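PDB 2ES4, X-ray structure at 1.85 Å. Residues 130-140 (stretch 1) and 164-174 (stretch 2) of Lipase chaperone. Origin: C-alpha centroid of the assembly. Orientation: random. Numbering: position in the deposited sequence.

Stretch 1 (130-140) RRYRAYFDALA
Stretch 2 164-174: QRAALADRTLG

Both stretches begin within helices that started earlier in the chain. Their axes, taken over 130-137 and 164-172, approach to 9.2 Å with 145° between N-to-C directions, so the helices run roughly antiparallel but clearly splayed. The register is set by two CA–CA distances of 5.4 Å, Arg131 to Leu173 and Tyr135 to Thr172. The contact buries 539 Å², both sides summed, and no hydrogen bond crosses it; packing is by van der Waals contact.

Helical phi/psi values hold from Arg130 onward; the side chain of Arg130 is modelled only to CB. Arg131 (chi1 m, chi2 t, chi3 m) directs its CA-to-CB bond toward stretch 2. Its aliphatic CG lies 3.2 Å from Thr172 O, while Arg131 CB is 4.2 Å from Leu173 CD2. Tyr132 (chi1 t) points away at CB, yet its ring CD2 comes within 4.1 Å of Leu173 CD2. Leu173 (m, t) also starts away, but its end turns back: CD2 is 3.7 Å from Tyr132 CA, covering the backbone of the first helix.

Ala134 points toward the partner, with CB 4.5 Å from Thr172 CG2.

Tyr135 is the centre of the interface, burying 108 Å². With chi1 170° (t) and chi2 -79°, its side chain enters as a knob among Arg165, Leu168, Ala169 and Thr172. The ring edge meets Thr172 OG1, 3.5 Å from Tyr135 CD2, and Ala169 CA, 3.9 Å from the same ring carbon. Tyr135 CE2 lies 4.0 Å from Ala169 CB, an apolar contact of ring carbon and methyl; Leu173 CD1 is 4.2 Å from Tyr135 CD2. Thr172 (chi1 p) donates from OG1 to Leu168 O at 2.8 Å, satisfying its hydroxyl within its own helix. At the far end of the ring, Tyr135 OH is 3.9 Å from Arg165 NE, near the guanidinium plane; Arg165 adopts m, t, p.

Phe136 (chi1 m) and Asp137 (chi1 m) make no contact across the pair. Asp137 begins a type I turn ending at Ala140, closed by a weak Ala140 N to Asp137 O bond of 3.4 Å. Within it, Ala138 CB is 4.1 Å from Thr172 CG2, and Ala138 O is 3.5 Å from Leu168 CD1. Leu168 (m, t) also brings CD1 to 3.9 Å from Leu139 CA; Leu139 itself is t, t. Gly174 leaves helical geometry with phi 54°, a positive value that favours glycine, while Gly174 N donates to Ala169 O at 2.9 Å.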

# COMPACT_ATOMS: atom_id res chain seq x y z
N ARG B 130 27.90 14.74 -2.00
CA ARG B 130 28.26 15.44 -3.22
C ARG B 130 28.12 14.53 -4.44
O ARG B 130 27.49 14.89 -5.43
CB ARG B 130 29.67 15.99 -3.14
N ARG B 131 28.67 13.33 -4.32
CA ARG B 131 28.61 12.35 -5.40
C ARG B 131 27.20 11.84 -5.67
O ARG B 131 26.85 11.57 -6.82
CB ARG B 131 29.56 11.19 -5.12
CG ARG B 131 31.00 11.51 -5.51
CD ARG B 131 31.93 10.34 -5.25
NE ARG B 131 32.31 10.22 -3.85
CZ ARG B 131 33.24 9.39 -3.39
NH1 ARG B 131 33.89 8.59 -4.22
NH2 ARG B 131 33.52 9.37 -2.09
N TYR B 132 26.38 11.75 -4.62
CA TYR B 132 25.01 11.29 -4.76
C TYR B 132 24.17 12.32 -5.51
O TYR B 132 23.47 11.97 -6.44
CB TYR B 132 24.37 10.99 -3.40
CG TYR B 132 23.13 10.13 -3.46
CD1 TYR B 132 22.29 10.02 -2.35
CD2 TYR B 132 22.80 9.38 -4.63
CE1 TYR B 132 21.15 9.18 -2.38
CE2 TYR B 132 21.67 8.55 -4.67
CZ TYR B 132 20.85 8.46 -3.54
OH TYR B 132 19.73 7.66 -3.58
N ARG B 133 24.27 13.57 -5.09
CA ARG B 133 23.53 14.64 -5.74
C ARG B 133 23.96 14.82 -7.19
O ARG B 133 23.16 15.21 -8.04
CB ARG B 133 23.67 15.94 -4.95
CG ARG B 133 25.07 16.49 -4.88
CD ARG B 133 25.18 17.64 -3.93
NE ARG B 133 24.17 18.64 -4.22
CZ ARG B 133 24.03 19.78 -3.56
NH1 ARG B 133 24.85 20.08 -2.56
NH2 ARG B 133 23.06 20.62 -3.90
N ALA B 134 25.23 14.49 -7.48
CA ALA B 134 25.76 14.57 -8.83
C ALA B 134 25.05 13.52 -9.67
O ALA B 134 24.79 13.73 -10.85
CB ALA B 134 27.26 14.32 -8.83
N TYR B 135 24.69 12.41 -9.02
CA TYR B 135 23.98 11.31 -9.66
C TYR B 135 22.62 11.78 -10.16
O TYR B 135 22.25 11.47 -11.29
CB TYR B 135 23.86 10.13 -8.68
CG TYR B 135 22.95 9.01 -9.11
CD1 TYR B 135 21.54 9.12 -8.98
CD2 TYR B 135 23.47 7.83 -9.65
CE1 TYR B 135 20.69 8.10 -9.40
CE2 TYR B 135 22.62 6.79 -10.06
CZ TYR B 135 21.24 6.93 -9.93
OH TYR B 135 20.40 5.91 -10.30
N PHE B 136 21.87 12.46 -9.30
CA PHE B 136 20.54 12.96 -9.66
C PHE B 136 20.58 14.00 -10.77
O PHE B 136 19.72 14.01 -11.65
CB PHE B 136 19.81 13.53 -8.45
CG PHE B 136 19.45 12.50 -7.43
CD1 PHE B 136 20.30 12.28 -6.34
CD2 PHE B 136 18.27 11.75 -7.54
CE1 PHE B 136 19.97 11.33 -5.37
CE2 PHE B 136 17.93 10.78 -6.57
CZ PHE B 136 18.78 10.57 -5.49
N ASP B 137 21.61 14.85 -10.73
CA ASP B 137 21.79 15.88 -11.75
C ASP B 137 22.14 15.24 -13.09
O ASP B 137 21.61 15.62 -14.13
CB ASP B 137 22.89 16.86 -11.34
CG ASP B 137 22.46 17.78 -10.22
OD1 ASP B 137 22.02 17.29 -9.16
OD2 ASP B 137 22.56 19.01 -10.40
N ALA B 138 23.01 14.23 -13.03
CA ALA B 138 23.45 13.50 -14.21
C ALA B 138 22.39 12.48 -14.64
O ALA B 138 22.51 11.86 -15.69
CB ALA B 138 24.77 12.80 -13.95
N LEU B 139 21.35 12.34 -13.81
CA LEU B 139 20.26 11.41 -14.10
C LEU B 139 19.37 12.00 -15.20
O LEU B 139 18.74 11.25 -15.95
CB LEU B 139 19.44 11.13 -12.84
CG LEU B 139 18.39 10.02 -12.79
CD1 LEU B 139 18.00 9.74 -11.36
CD2 LEU B 139 17.15 10.39 -13.58
N ALA B 140 19.32 13.33 -15.27
CA ALA B 140 18.52 14.02 -16.27
C ALA B 140 19.14 13.90 -17.66
O ALA B 140 18.47 13.53 -18.62
CB ALA B 140 18.35 15.47 -15.88
N GLN B 164 21.87 1.61 -18.19
CA GLN B 164 22.27 3.02 -18.29
C GLN B 164 22.46 3.59 -16.89
O GLN B 164 23.53 4.09 -16.58
CB GLN B 164 21.19 3.83 -19.00
CG GLN B 164 20.84 3.35 -20.39
CD GLN B 164 19.68 4.11 -21.00
OE1 GLN B 164 19.28 3.85 -22.13
NE2 GLN B 164 19.12 5.05 -20.24
N ARG B 165 21.43 3.47 -16.06
CA ARG B 165 21.47 3.96 -14.68
C ARG B 165 22.67 3.38 -13.93
O ARG B 165 23.32 4.09 -13.15
CB ARG B 165 20.19 3.57 -13.95
CG ARG B 165 18.93 4.11 -14.59
CD ARG B 165 17.69 3.66 -13.85
NE ARG B 165 17.65 4.18 -12.48
CZ ARG B 165 16.75 3.84 -11.57
NH1 ARG B 165 15.78 2.97 -11.87
NH2 ARG B 165 16.79 4.38 -10.36
N ALA B 166 23.01 2.13 -14.23
CA ALA B 166 24.16 1.46 -13.62
C ALA B 166 25.45 2.14 -14.06
O ALA B 166 26.41 2.20 -13.29
CB ALA B 166 24.19 -0.01 -14.01
N ALA B 167 25.45 2.69 -15.28
CA ALA B 167 26.60 3.40 -15.84
C ALA B 167 26.84 4.70 -15.08
O ALA B 167 27.97 4.99 -14.69
CB ALA B 167 26.39 3.68 -17.31
N LEU B 168 25.77 5.46 -14.86
CA LEU B 168 25.84 6.73 -14.13
C LEU B 168 26.34 6.52 -12.71
O LEU B 168 27.25 7.21 -12.27
CB LEU B 168 24.47 7.41 -14.08
CG LEU B 168 23.82 7.80 -15.40
CD1 LEU B 168 22.45 8.36 -15.14
CD2 LEU B 168 24.68 8.81 -16.14
N ALA B 169 25.78 5.51 -12.04
CA ALA B 169 26.15 5.16 -10.68
C ALA B 169 27.65 4.93 -10.56
O ALA B 169 28.27 5.33 -9.58
CB ALA B 169 25.39 3.94 -10.22
N ASP B 170 28.25 4.33 -11.58
CA ASP B 170 29.68 4.05 -11.60
C ASP B 170 30.51 5.31 -11.81
O ASP B 170 31.57 5.46 -11.21
CB ASP B 170 30.02 3.03 -12.69
CG ASP B 170 29.35 1.68 -12.46
OD1 ASP B 170 29.54 0.78 -13.30
OD2 ASP B 170 28.63 1.52 -11.45
N ARG B 171 30.00 6.22 -12.63
CA ARG B 171 30.70 7.48 -12.92
C ARG B 171 30.55 8.51 -11.81
O ARG B 171 31.51 9.22 -11.49
CB ARG B 171 30.20 8.05 -14.24
N THR B 172 29.37 8.58 -11.22
CA THR B 172 29.08 9.53 -10.15
C THR B 172 29.41 9.01 -8.76
O THR B 172 30.14 9.65 -8.01
CB THR B 172 27.62 9.97 -10.19
OG1 THR B 172 26.76 8.83 -10.10
CG2 THR B 172 27.32 10.73 -11.48
N LEU B 173 28.86 7.85 -8.41
CA LEU B 173 29.09 7.25 -7.10
C LEU B 173 30.37 6.44 -7.05
O LEU B 173 30.98 6.32 -5.98
CB LEU B 173 27.89 6.40 -6.69
CG LEU B 173 26.57 7.14 -6.56
CD1 LEU B 173 25.46 6.18 -6.35
CD2 LEU B 173 26.67 8.10 -5.40
N GLY B 174 30.76 5.88 -8.19
CA GLY B 174 31.98 5.09 -8.27
C GLY B 174 32.06 3.95 -7.29
O GLY B 174 31.30 2.99 -7.36